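Local coordinates for protein type I modular polyketide synthase (Streptomyces albus subsp. albus, PDB 6IYT) that serves as the acyltransferase domain of salinomycin polyketide synthase module 14, probably choosing an ethylmalonyl extender unit from coenzyme A and passing it on for chain elongation, at residues A[119-130]-A[388-399]; A[181-189]-A[232-243]. All coordinates share one frame; numbering follows the deposited sequence.

Contact 1: A[119-130]-A[388-399]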
# COMPACT_ATOMS: atom_id res chain seq x y z
N GLY A 119 -0.70 8.22 17.44
CA GLY A 119 -1.97 8.72 16.90
C GLY A 119 -2.75 7.65 16.17
O GLY A 119 -2.53 6.44 16.39
N LYS A 120 -3.65 8.08 15.31
CA LYS A 120 -4.53 7.19 14.58
C LYS A 120 -3.86 6.65 13.31
O LYS A 120 -2.87 7.22 12.82
CB LYS A 120 -5.80 7.91 14.24
CG LYS A 120 -6.62 8.25 15.49
CD LYS A 120 -7.57 9.41 15.23
CE LYS A 120 -8.81 8.95 14.53
NZ LYS A 120 -9.96 9.86 14.82
N THR A 121 -4.46 5.60 12.77
CA THR A 121 -3.91 4.84 11.63
C THR A 121 -4.84 4.99 10.46
O THR A 121 -6.07 4.83 10.61
CB THR A 121 -3.81 3.34 11.96
OG1 THR A 121 -2.84 3.13 13.01
CG2 THR A 121 -3.42 2.55 10.75
N VAL A 122 -4.29 5.40 9.32
CA VAL A 122 -5.04 5.43 8.08
C VAL A 122 -4.42 4.50 7.06
O VAL A 122 -3.20 4.43 6.96
CB VAL A 122 -5.13 6.87 7.53
CG1 VAL A 122 -3.75 7.50 7.40
CG2 VAL A 122 -5.85 6.89 6.23
N PHE A 123 -5.26 3.72 6.38
CA PHE A 123 -4.78 2.90 5.27
C PHE A 123 -4.89 3.65 3.96
O PHE A 123 -5.95 4.28 3.66
CB PHE A 123 -5.52 1.59 5.16
CG PHE A 123 -4.98 0.51 6.08
CD1 PHE A 123 -4.56 0.81 7.36
CD2 PHE A 123 -4.87 -0.78 5.64
CE1 PHE A 123 -4.01 -0.18 8.18
CE2 PHE A 123 -4.35 -1.78 6.47
CZ PHE A 123 -3.93 -1.47 7.74
N VAL A 124 -3.83 3.54 3.18
CA VAL A 124 -3.62 4.30 1.96
C VAL A 124 -3.63 3.31 0.78
O VAL A 124 -2.87 2.36 0.76
CB VAL A 124 -2.28 5.03 1.97
CG1 VAL A 124 -2.05 5.80 0.67
CG2 VAL A 124 -2.19 5.95 3.18
N PHE A 125 -4.42 3.61 -0.23
CA PHE A 125 -4.61 2.74 -1.38
C PHE A 125 -4.30 3.51 -2.65
O PHE A 125 -5.08 4.38 -3.07
CB PHE A 125 -6.07 2.26 -1.42
CG PHE A 125 -6.46 1.43 -0.24
CD1 PHE A 125 -6.92 2.04 0.94
CD2 PHE A 125 -6.24 0.05 -0.24
CE1 PHE A 125 -7.26 1.26 2.04
CE2 PHE A 125 -6.55 -0.71 0.87
CZ PHE A 125 -7.00 -0.11 2.02
N PRO A 126 -3.10 3.31 -3.19
CA PRO A 126 -2.69 4.09 -4.38
C PRO A 126 -3.37 3.64 -5.67
O PRO A 126 -4.10 2.65 -5.69
CB PRO A 126 -1.18 3.86 -4.47
CG PRO A 126 -0.91 2.62 -3.69
CD PRO A 126 -2.06 2.39 -2.73
N GLY A 127 -3.11 4.35 -6.73
CA GLY A 127 -3.56 3.92 -8.07
C GLY A 127 -2.47 3.17 -8.80
O GLY A 127 -1.73 2.37 -8.20
N GLN A 128 -2.34 3.41 -10.09
CA GLN A 128 -1.37 2.67 -10.87
C GLN A 128 0.02 3.16 -10.55
O GLN A 128 0.20 4.28 -10.07
CB GLN A 128 -1.66 2.78 -12.36
CG GLN A 128 -2.37 1.58 -12.92
CD GLN A 128 -2.98 1.83 -14.27
OE1 GLN A 128 -2.28 1.82 -15.30
NE2 GLN A 128 -4.25 2.08 -14.29
N GLY A 129 1.00 2.28 -10.72
CA GLY A 129 2.39 2.61 -10.38
C GLY A 129 2.95 1.60 -9.40
O GLY A 129 4.19 1.48 -9.23
N SER A 130 2.04 0.89 -8.73
CA SER A 130 2.36 -0.12 -7.69
C SER A 130 2.92 -1.43 -8.27
O SER A 130 3.39 -2.30 -7.53
CB SER A 130 1.08 -0.43 -6.88
OG SER A 130 1.19 0.13 -5.61
N PHE A 388 -3.83 11.75 12.81
CA PHE A 388 -3.25 10.52 12.19
C PHE A 388 -1.74 10.64 12.09
O PHE A 388 -1.22 11.62 11.58
CB PHE A 388 -3.86 10.27 10.79
CG PHE A 388 -5.30 9.87 10.81
CD1 PHE A 388 -6.30 10.80 11.01
CD2 PHE A 388 -5.66 8.52 10.72
CE1 PHE A 388 -7.63 10.42 11.03
CE2 PHE A 388 -6.96 8.13 10.75
CZ PHE A 388 -7.96 9.08 10.95
N ASP A 389 -1.01 9.66 12.64
CA ASP A 389 0.43 9.60 12.38
C ASP A 389 0.94 8.23 11.96
O ASP A 389 2.13 8.02 11.88
CB ASP A 389 1.25 10.14 13.59
CG ASP A 389 1.12 9.27 14.83
OD1 ASP A 389 0.35 8.27 14.80
OD2 ASP A 389 1.71 9.64 15.89
N VAL A 390 0.04 7.33 11.57
CA VAL A 390 0.45 6.06 11.03
C VAL A 390 -0.28 5.90 9.71
O VAL A 390 -1.51 5.80 9.70
CB VAL A 390 0.09 4.85 11.96
CG1 VAL A 390 0.46 3.52 11.31
CG2 VAL A 390 0.80 4.97 13.33
N PHE A 391 0.49 5.82 8.64
CA PHE A 391 -0.06 5.72 7.30
C PHE A 391 0.44 4.43 6.73
O PHE A 391 1.66 4.28 6.56
CB PHE A 391 0.45 6.86 6.41
CG PHE A 391 -0.12 8.23 6.77
CD1 PHE A 391 0.30 8.88 7.92
CD2 PHE A 391 -0.96 8.90 5.91
CE1 PHE A 391 -0.15 10.17 8.20
CE2 PHE A 391 -1.52 10.11 6.28
CZ PHE A 391 -1.11 10.75 7.43
N VAL A 392 -0.45 3.50 6.46
CA VAL A 392 -0.03 2.19 5.95
C VAL A 392 -0.46 2.08 4.51
O VAL A 392 -1.65 2.14 4.21
CB VAL A 392 -0.67 1.05 6.78
CG1 VAL A 392 -0.39 -0.32 6.13
CG2 VAL A 392 -0.21 1.11 8.21
N GLU A 393 0.50 2.01 3.59
CA GLU A 393 0.17 1.88 2.19
C GLU A 393 0.01 0.41 1.84
O GLU A 393 0.96 -0.36 1.88
CB GLU A 393 1.19 2.60 1.29
CG GLU A 393 0.78 2.61 -0.19
CD GLU A 393 1.85 3.14 -1.09
OE1 GLU A 393 2.36 4.25 -0.82
OE2 GLU A 393 2.14 2.48 -2.14
N SER A 394 -1.23 0.03 1.56
CA SER A 394 -1.62 -1.35 1.35
C SER A 394 -1.40 -1.77 -0.12
O SER A 394 -2.36 -2.01 -0.86
CB SER A 394 -3.10 -1.51 1.73
OG SER A 394 -3.49 -2.88 1.77
N SER A 395 -0.13 -1.79 -0.53
CA SER A 395 0.22 -1.91 -1.95
C SER A 395 1.42 -2.84 -2.19
O SER A 395 2.13 -3.18 -1.27
CB SER A 395 0.56 -0.53 -2.50
OG SER A 395 1.77 -0.09 -1.97
N ALA A 396 1.60 -3.25 -3.44
CA ALA A 396 2.68 -4.13 -3.86
C ALA A 396 4.04 -3.40 -3.92
O ALA A 396 5.06 -4.03 -3.93
CB ALA A 396 2.34 -4.72 -5.22
N HIS A 397 4.02 -2.06 -3.92
CA HIS A 397 5.27 -1.27 -4.05
C HIS A 397 4.96 0.15 -3.66
O HIS A 397 3.91 0.65 -4.03
CB HIS A 397 5.79 -1.30 -5.50
CG HIS A 397 7.05 -0.51 -5.70
ND1 HIS A 397 8.27 -0.94 -5.26
CD2 HIS A 397 7.26 0.71 -6.27
CE1 HIS A 397 9.18 -0.01 -5.49
NE2 HIS A 397 8.59 1.01 -6.08
N PRO A 398 5.79 0.76 -2.78
CA PRO A 398 5.32 2.02 -2.12
C PRO A 398 5.43 3.19 -3.05
O PRO A 398 6.50 3.42 -3.66
CB PRO A 398 6.26 2.21 -0.94
CG PRO A 398 7.20 1.09 -0.94
CD PRO A 398 6.99 0.22 -2.15
N VAL A 399 4.31 3.80 -3.36
CA VAL A 399 4.33 4.88 -4.30
C VAL A 399 3.91 6.20 -3.74
O VAL A 399 4.22 7.21 -4.33
CB VAL A 399 3.56 4.56 -5.58
CG1 VAL A 399 4.24 3.42 -6.33
CG2 VAL A 399 2.13 4.23 -5.29

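Contact 2: A[181-189]-A[232-243]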
# COMPACT_ATOMS: atom_id res chain seq x y z
N ILE A 181 -4.69 -2.30 -19.32
CA ILE A 181 -5.32 -1.55 -18.23
C ILE A 181 -6.57 -2.26 -17.64
O ILE A 181 -6.76 -2.26 -16.45
CB ILE A 181 -5.66 -0.09 -18.67
CG1 ILE A 181 -6.03 0.74 -17.47
CG2 ILE A 181 -6.73 -0.08 -19.71
CD1 ILE A 181 -5.98 2.23 -17.71
N GLU A 182 -7.30 -2.98 -18.49
CA GLU A 182 -8.56 -3.59 -18.06
C GLU A 182 -8.29 -4.91 -17.32
O GLU A 182 -9.15 -5.43 -16.65
CB GLU A 182 -9.48 -3.80 -19.26
CG GLU A 182 -9.01 -4.91 -20.22
CD GLU A 182 -8.04 -4.44 -21.32
OE1 GLU A 182 -7.28 -3.44 -21.15
OE2 GLU A 182 -7.98 -5.15 -22.38
N ILE A 183 -7.05 -5.35 -17.36
CA ILE A 183 -6.58 -6.53 -16.59
C ILE A 183 -5.90 -6.08 -15.32
O ILE A 183 -6.19 -6.59 -14.21
CB ILE A 183 -5.61 -7.38 -17.41
CG1 ILE A 183 -6.20 -7.73 -18.80
CG2 ILE A 183 -5.21 -8.63 -16.62
CD1 ILE A 183 -7.52 -8.41 -18.77
N LEU A 184 -5.04 -5.07 -15.46
CA LEU A 184 -4.26 -4.54 -14.34
C LEU A 184 -5.11 -3.95 -13.22
O LEU A 184 -4.85 -4.21 -12.02
CB LEU A 184 -3.29 -3.48 -14.86
CG LEU A 184 -2.34 -2.87 -13.86
CD1 LEU A 184 -1.48 -3.97 -13.27
CD2 LEU A 184 -1.47 -1.81 -14.56
N GLN A 185 -6.06 -3.08 -13.55
CA GLN A 185 -6.79 -2.39 -12.48
C GLN A 185 -7.54 -3.39 -11.57
O GLN A 185 -7.47 -3.31 -10.38
CB GLN A 185 -7.70 -1.31 -13.00
CG GLN A 185 -6.95 -0.17 -13.66
CD GLN A 185 -7.77 1.11 -13.79
OE1 GLN A 185 -8.89 1.20 -13.29
NE2 GLN A 185 -7.18 2.12 -14.40
N PRO A 186 -8.23 -4.39 -12.17
CA PRO A 186 -8.90 -5.29 -11.25
C PRO A 186 -7.95 -6.19 -10.47
O PRO A 186 -8.24 -6.55 -9.30
CB PRO A 186 -9.83 -6.13 -12.18
CG PRO A 186 -10.05 -5.24 -13.37
CD PRO A 186 -8.69 -4.58 -13.55
N VAL A 187 -6.79 -6.48 -11.05
CA VAL A 187 -5.77 -7.26 -10.33
C VAL A 187 -5.16 -6.42 -9.17
O VAL A 187 -5.10 -6.89 -8.05
CB VAL A 187 -4.67 -7.73 -11.26
CG1 VAL A 187 -3.48 -8.18 -10.46
CG2 VAL A 187 -5.19 -8.85 -12.13
N LEU A 188 -4.84 -5.15 -9.44
CA LEU A 188 -4.39 -4.22 -8.39
C LEU A 188 -5.38 -4.09 -7.25
O LEU A 188 -5.00 -4.03 -6.10
CB LEU A 188 -4.10 -2.85 -8.99
CG LEU A 188 -2.67 -2.36 -9.20
CD1 LEU A 188 -1.63 -3.44 -9.25
CD2 LEU A 188 -2.57 -1.41 -10.39
N PHE A 189 -6.67 -3.92 -7.61
CA PHE A 189 -7.74 -3.89 -6.65
C PHE A 189 -7.71 -5.13 -5.74
O PHE A 189 -7.73 -5.01 -4.53
CB PHE A 189 -9.07 -3.83 -7.38
CG PHE A 189 -10.26 -4.09 -6.52
CD1 PHE A 189 -10.82 -3.06 -5.77
CD2 PHE A 189 -10.91 -5.27 -6.59
CE1 PHE A 189 -11.96 -3.27 -5.00
CE2 PHE A 189 -12.06 -5.50 -5.85
CZ PHE A 189 -12.59 -4.48 -5.06
N ALA A 232 -15.83 -4.35 -7.04
CA ALA A 232 -15.26 -5.13 -8.11
C ALA A 232 -15.83 -4.76 -9.47
O ALA A 232 -15.09 -4.58 -10.45
CB ALA A 232 -15.43 -6.60 -7.82
N GLN A 233 -17.14 -4.62 -9.54
CA GLN A 233 -17.78 -4.28 -10.77
C GLN A 233 -17.43 -2.87 -11.26
O GLN A 233 -17.22 -2.67 -12.46
CB GLN A 233 -19.30 -4.45 -10.64
CG GLN A 233 -20.03 -4.38 -11.96
CD GLN A 233 -21.52 -4.69 -11.85
OE1 GLN A 233 -22.02 -5.03 -10.79
NE2 GLN A 233 -22.19 -4.69 -12.98
N VAL A 234 -17.24 -1.92 -10.33
CA VAL A 234 -16.80 -0.59 -10.69
C VAL A 234 -15.43 -0.64 -11.34
O VAL A 234 -15.21 -0.04 -12.42
CB VAL A 234 -16.77 0.38 -9.52
CG1 VAL A 234 -16.14 1.67 -9.92
CG2 VAL A 234 -18.17 0.65 -8.98
N VAL A 235 -14.48 -1.31 -10.71
CA VAL A 235 -13.12 -1.30 -11.25
C VAL A 235 -13.02 -2.05 -12.58
O VAL A 235 -12.34 -1.58 -13.50
CB VAL A 235 -12.05 -1.79 -10.24
CG1 VAL A 235 -12.16 -3.27 -9.99
CG2 VAL A 235 -10.66 -1.45 -10.77
N VAL A 236 -13.80 -3.11 -12.75
CA VAL A 236 -13.81 -3.85 -14.00
C VAL A 236 -14.41 -3.00 -15.12
O VAL A 236 -13.81 -2.84 -16.16
CB VAL A 236 -14.60 -5.18 -13.88
CG1 VAL A 236 -14.81 -5.80 -15.28
CG2 VAL A 236 -13.85 -6.16 -12.99
N LEU A 237 -15.57 -2.42 -14.89
CA LEU A 237 -16.25 -1.73 -15.98
C LEU A 237 -15.56 -0.44 -16.35
O LEU A 237 -15.50 -0.09 -17.51
CB LEU A 237 -17.70 -1.45 -15.63
CG LEU A 237 -18.60 -2.67 -15.55
CD1 LEU A 237 -20.02 -2.21 -15.19
CD2 LEU A 237 -18.59 -3.49 -16.84
N ARG A 238 -15.14 0.33 -15.36
CA ARG A 238 -14.45 1.55 -15.65
C ARG A 238 -13.14 1.32 -16.40
O ARG A 238 -12.86 2.01 -17.36
CB ARG A 238 -14.22 2.38 -14.41
CG ARG A 238 -14.04 3.84 -14.78
CD ARG A 238 -14.05 4.74 -13.55
NE ARG A 238 -12.85 4.56 -12.73
CZ ARG A 238 -12.60 5.27 -11.64
NH1 ARG A 238 -13.49 6.15 -11.22
NH2 ARG A 238 -11.44 5.13 -10.99
N SER A 239 -12.34 0.34 -15.96
CA SER A 239 -11.09 0.06 -16.65
C SER A 239 -11.30 -0.48 -18.06
O SER A 239 -10.56 -0.14 -18.97
CB SER A 239 -10.16 -0.86 -15.82
OG SER A 239 -10.71 -2.15 -15.62
N GLN A 240 -12.35 -1.27 -18.26
CA GLN A 240 -12.72 -1.72 -19.62
C GLN A 240 -13.12 -0.53 -20.51
O GLN A 240 -12.70 -0.43 -21.66
CB GLN A 240 -13.86 -2.72 -19.57
CG GLN A 240 -14.19 -3.32 -20.93
CD GLN A 240 -13.02 -4.09 -21.52
OE1 GLN A 240 -12.56 -5.11 -20.94
NE2 GLN A 240 -12.60 -3.70 -22.71
N LEU A 241 -13.85 0.42 -19.94
CA LEU A 241 -14.24 1.62 -20.76
C LEU A 241 -13.00 2.38 -21.19
O LEU A 241 -12.86 2.78 -22.36
CB LEU A 241 -15.16 2.54 -19.98
CG LEU A 241 -15.58 3.80 -20.70
CD1 LEU A 241 -16.39 3.48 -21.94
CD2 LEU A 241 -16.36 4.70 -19.76
N PHE A 242 -12.07 2.52 -20.26
CA PHE A 242 -10.82 3.20 -20.56
C PHE A 242 -10.00 2.44 -21.61
O PHE A 242 -9.32 3.07 -22.45
CB PHE A 242 -10.00 3.41 -19.29
CG PHE A 242 -10.59 4.41 -18.35
CD1 PHE A 242 -11.68 5.17 -18.72
CD2 PHE A 242 -10.01 4.64 -17.12
CE1 PHE A 242 -12.22 6.11 -17.85
CE2 PHE A 242 -10.59 5.56 -16.22
CZ PHE A 242 -11.64 6.33 -16.63
N ALA A 243 -9.96 1.12 -21.51
CA ALA A 243 -9.29 0.28 -22.53
C ALA A 243 -9.92 0.53 -23.91
O ALA A 243 -9.22 0.57 -24.94
CB ALA A 243 -9.42 -1.20 -22.17
O HOH W 1 -11.88 -5.01 -16.76
O HOH W 2 -10.28 -4.89 -23.97
O HOH W 3 -10.31 3.33 -13.03

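Contact 1: A[119-130]-A[388-399]
The two middle strands of the parallel sheet in this acyltransferase core, 120-125 and 388-393, show how a parallel ladder is locked by side chains on both faces. Val392 stands at its heart: its N gives a nearly straight bond to Val122 O (2.9 Å, 168° at the hydrogen), and its O takes the N of Val124. The ladder is irregular at its start, where a beta bulge lets Lys120 O receive Val390 N at 3.2 Å and, more weakly, Asp389 N. Asp389 then turns back over the end: with CG between the backbone N and the carbonyl carbon (chi1 66°), OD1 meets Gly119 N at 2.8 Å.

On one face, Val122 CG1 lies over the Phe391 ring, 3.8 Å from its centroid, while Lys120 CB sits over the Phe388 ring; helix 376-385 packs on both phenylalanines. On the other face, Val392 CB rests above the Phe123 ring. Just past the strand, Ser394 turns toward helix 181-200, its OG bonding Met192 O.

Beyond the strands, loop 126-130 carries the GQGS sequence, which in related transacylases helps form the oxyanion hole. Glu393 braces the facing turn, its buried OE2 accepting Val399 N at 2.8 Å on the syn lone pair and Ser395 OG at 2.6 Å from the anti side. Pro126 CB presses against Val399 CG2, only 3.4 Å away, and Ser130 OG closes the loop by bonding His397 O at 3.2 Å in the carbonyl plane, on a lone pair.

Contact 2: A[181-189]-A[232-243]
Ser239 is the central knob of an antiparallel helix pair in the acyltransferase domain, its side chain seated in a hollow formed by Ile181, Glu182, Gln185 and Pro186. The local axes come within 8.0 Å at 157°, a close approach made possible by so small a bump. Its hydroxyl is turned back along its own helix (chi1 64°) to bond Val235 O at 2.7 Å, so the polar group is satisfied internally and CB lies over one face of the Gln185 amide, 3.5 Å from OE1.

One turn earlier, Val235 is a two-pronged bump. CG2 lies against Gln185 CB at 3.7 Å, whereas CG1 fits into the corner between Pro186 CA and the Phe189 ring, over one face of the ring. The outer rim of that ring reaches Ala232, whose small side chain lets it pass, and helix 144-158 packs on both residues. Val236 CG2 comes in obliquely beside the CB-CG edge of the Pro186 ring, 3.9 Å from CG, the two side chains crossing at about a right angle. At the far end Ile181 CG2 rests on Ala243 CB at 3.8 Å.

Pro186 also explains a water in the groove. Lacking an N-H, it cannot bond Glu182 O, and the helix kinks there; water 1 instead donates to Glu182 O and to Val236 O, stitching the backbones together. Glu182 OE2, salt-bridged to Arg180, is linked through water 2 to Gln240 NE2, which also bonds Asp244. On the other flank, water 3 donates to Gln185 OE1 at 2.6 Å and accepts from Arg238 NE at 2.8 Å.

In the fold
Helix 181-200 ties the two contacts together, although their centres lie 20 Å apart. Its first turns form contact 2, and further on Met192, Leu195, Ala196 and Trp199 pack against contact 1, on Pro126, Ser394 and Val392. The contacts also meet directly at Gln128, whose CG lies 3.9 Å from Leu188 CD2. Contact 1 borders the likely active site, and contact 2 approaches it through Gln185: a GxSxG pattern at Gly211, Ser213 and Gly215, consistent with a nucleophile elbow, begins at the end of strand 208-211, the neighbour of 120-125. Phe125 touches that pattern; Gln185 packs on Gln214, next in sequence to Ser213, without touching the three pattern residues. In sequence, the helix pair and the elbow fall between the two central strands.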